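Local structure of ABC transporter periplasmic peptide-binding protein (Pseudoalteromonas, 4QFN) at the glycine and glutamic acid site. The protein binds dipeptides such as Gly-Glu in the periplasm and probably delivers them to an ABC transporter for uptake into the cell. Numbering follows the deposited sequence.

The glycine and glutamic acid site. Residues 48-50, 383, 385, 414, 418, 431-434, 436, 457. With GLY (glycine), chain B; GLU (glutamic acid), chain C.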
# COMPACT_ATOMS: atom_id res chain seq x y z
N THR A 48 5.18 -3.25 1.24
CA THR A 48 4.13 -2.34 0.78
C THR A 48 2.75 -2.86 1.19
O THR A 48 1.73 -2.26 0.88
CB THR A 48 4.16 -2.14 -0.76
OG1 THR A 48 4.11 -3.41 -1.41
CG2 THR A 48 5.43 -1.45 -1.20
N THR A 49 2.72 -3.99 1.88
CA THR A 49 1.46 -4.64 2.23
C THR A 49 0.68 -3.89 3.31
O THR A 49 1.15 -3.75 4.44
CB THR A 49 1.73 -6.09 2.70
OG1 THR A 49 2.52 -6.76 1.73
CG2 THR A 49 0.43 -6.83 2.90
N GLY A 50 -0.52 -3.44 2.97
CA GLY A 50 -1.33 -2.65 3.89
C GLY A 50 -1.54 -3.30 5.24
O GLY A 50 -1.55 -2.61 6.26
N ARG A 383 -9.89 -6.75 0.79
CA ARG A 383 -9.14 -5.50 0.63
C ARG A 383 -10.13 -4.40 0.22
O ARG A 383 -11.20 -4.71 -0.32
CB ARG A 383 -8.06 -5.62 -0.47
CG ARG A 383 -7.28 -6.93 -0.52
CD ARG A 383 -6.60 -7.26 0.81
NE ARG A 383 -5.59 -6.27 1.20
CZ ARG A 383 -5.44 -5.80 2.44
NH1 ARG A 383 -6.24 -6.22 3.43
NH2 ARG A 383 -4.47 -4.92 2.70
N TYR A 385 -10.07 -2.49 -2.29
CA TYR A 385 -10.32 -2.57 -3.72
C TYR A 385 -10.93 -3.89 -4.22
O TYR A 385 -11.29 -3.99 -5.38
CB TYR A 385 -9.04 -2.27 -4.49
CG TYR A 385 -7.89 -3.11 -4.03
CD1 TYR A 385 -7.76 -4.43 -4.46
CD2 TYR A 385 -6.94 -2.59 -3.16
CE1 TYR A 385 -6.70 -5.21 -4.04
CE2 TYR A 385 -5.88 -3.37 -2.72
CZ TYR A 385 -5.77 -4.68 -3.17
OH TYR A 385 -4.73 -5.47 -2.75
N TRP A 414 -2.07 -14.79 2.96
CA TRP A 414 -1.88 -13.44 2.42
C TRP A 414 -0.42 -13.06 2.15
O TRP A 414 -0.08 -12.67 1.04
CB TRP A 414 -2.53 -12.42 3.35
CG TRP A 414 -2.47 -10.98 2.94
CD1 TRP A 414 -2.16 -9.93 3.74
CD2 TRP A 414 -2.76 -10.43 1.65
NE1 TRP A 414 -2.23 -8.75 3.03
CE2 TRP A 414 -2.60 -9.03 1.75
CE3 TRP A 414 -3.13 -10.97 0.42
CZ2 TRP A 414 -2.80 -8.18 0.67
CZ3 TRP A 414 -3.33 -10.14 -0.64
CH2 TRP A 414 -3.16 -8.74 -0.51
N ILE A 418 1.41 -12.58 -1.54
CA ILE A 418 2.09 -11.37 -2.04
C ILE A 418 3.51 -11.69 -2.50
O ILE A 418 4.01 -11.15 -3.49
CB ILE A 418 2.16 -10.27 -0.96
CG1 ILE A 418 0.78 -9.67 -0.67
CG2 ILE A 418 3.16 -9.21 -1.35
CD1 ILE A 418 0.11 -9.00 -1.85
N LEU A 431 -5.64 -8.52 -7.95
CA LEU A 431 -4.98 -7.73 -6.94
C LEU A 431 -5.40 -6.28 -7.09
O LEU A 431 -6.47 -5.98 -7.60
CB LEU A 431 -3.46 -7.86 -7.03
CG LEU A 431 -2.81 -8.54 -5.83
CD1 LEU A 431 -1.41 -9.04 -6.16
CD2 LEU A 431 -2.79 -7.62 -4.62
N GLY A 432 -4.55 -5.37 -6.65
CA GLY A 432 -4.87 -3.96 -6.72
C GLY A 432 -3.96 -3.12 -5.86
O GLY A 432 -2.92 -3.58 -5.41
N TRP A 433 -4.36 -1.87 -5.64
CA TRP A 433 -3.50 -0.95 -4.94
C TRP A 433 -4.36 0.08 -4.24
O TRP A 433 -5.27 0.65 -4.83
CB TRP A 433 -2.55 -0.30 -5.93
CG TRP A 433 -1.45 0.51 -5.32
CD1 TRP A 433 -1.40 1.88 -5.21
CD2 TRP A 433 -0.22 0.02 -4.78
NE1 TRP A 433 -0.22 2.26 -4.62
CE2 TRP A 433 0.52 1.14 -4.34
CE3 TRP A 433 0.32 -1.25 -4.60
CZ2 TRP A 433 1.78 1.02 -3.75
CZ3 TRP A 433 1.58 -1.37 -4.02
CH2 TRP A 433 2.29 -0.24 -3.60
N ALA A 434 -4.08 0.29 -2.96
CA ALA A 434 -4.68 1.38 -2.21
C ALA A 434 -3.61 2.45 -2.11
O ALA A 434 -2.52 2.20 -1.58
CB ALA A 434 -5.10 0.92 -0.82
N ASP A 436 -1.07 5.40 -1.36
CA ASP A 436 -0.43 5.88 -0.14
C ASP A 436 -0.43 7.41 -0.10
O ASP A 436 -0.24 8.01 0.95
CB ASP A 436 1.01 5.35 -0.07
CG ASP A 436 1.12 3.88 -0.51
OD1 ASP A 436 0.68 2.99 0.25
OD2 ASP A 436 1.66 3.63 -1.62
N LYS A 457 7.63 -6.45 -7.54
CA LYS A 457 6.31 -5.85 -7.65
C LYS A 457 5.87 -5.92 -9.11
O LYS A 457 6.47 -6.64 -9.90
CB LYS A 457 6.35 -4.41 -7.17
CG LYS A 457 6.64 -4.26 -5.69
CD LYS A 457 5.49 -4.80 -4.85
CE LYS A 457 5.98 -5.36 -3.53
NZ LYS A 457 4.87 -5.92 -2.71
N GLY B . -0.48 0.70 -0.46
CA GLY B . -0.03 -0.57 -0.99
C GLY B . -1.14 -1.59 -1.19
O GLY B . -2.30 -1.23 -1.39
N GLU C . -0.78 -2.88 -1.14
CA GLU C . -1.72 -3.96 -1.42
C GLU C . -2.71 -4.20 -0.28
O GLU C . -2.43 -3.93 0.89
CB GLU C . -0.99 -5.26 -1.77
CG GLU C . -0.09 -5.15 -2.98
CD GLU C . 1.37 -4.86 -2.63
OE1 GLU C . 2.24 -5.02 -3.52
OE2 GLU C . 1.65 -4.49 -1.46
OXT GLU C . -3.81 -4.68 -0.52
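Two hydrogen bonds, and a weaker one from Arg383 NH2, grip OXT, a C-terminal carboxylate oxygen of the bound Gly-Glu dipeptide. Arg383 NE reaches OXT of GLU at 2.9 Å. Tyr385 OH meets the same OXT of GLU tip-on at 2.5 Å. The other carboxylate oxygen, O, accepts from Arg383 NH2 and from the backbone N of Gly50, at the start of helix 50-60. Arg383 therefore holds the carboxylate side-on, one nitrogen to each oxygen, with both oxygens close to the guanidinium plane. Its chain bends at chi2 and chi3 to present this edge. Trp414 CE2 sits over the rim of one guanidinium face, and CB of Arg383 lies over the rim of the Tyr385 ring. An alanine in place of Arg383 would remove the side-on clamp and would probably weaken recognition of the peptide C-terminus.

At the opposite end, the N-terminal amine of GLY donates to Ala434 O at 2.8 Å and to Asp436 OD1 at 2.7 Å. Asp436 probably also balances the amine's charge. Ala434 N returns a nearly straight bond (169° at H) to the peptide oxygen of GLY. Strand 428-434 thus pairs with the ligand backbone. GLU N donates to the loop carbonyl Thr48 O at 3.3 Å, from above the carbonyl plane. GLY CA lies over the six-membered ring of Trp433, 3.4 Å from its centroid.

The GLU side chain runs past Ile418 CD1 and Leu431 CD2, which touch its aliphatic part. Lys457 NZ forms a salt bridge to GLU OE1 from above the carboxylate plane, and also donates to Thr48 OG1. That hydroxyl sits in the crowded position between backbone N and carbonyl carbon (chi1 54°). From there Thr48 OG1 donates to the syn lone pair of GLU OE2 at 2.7 Å.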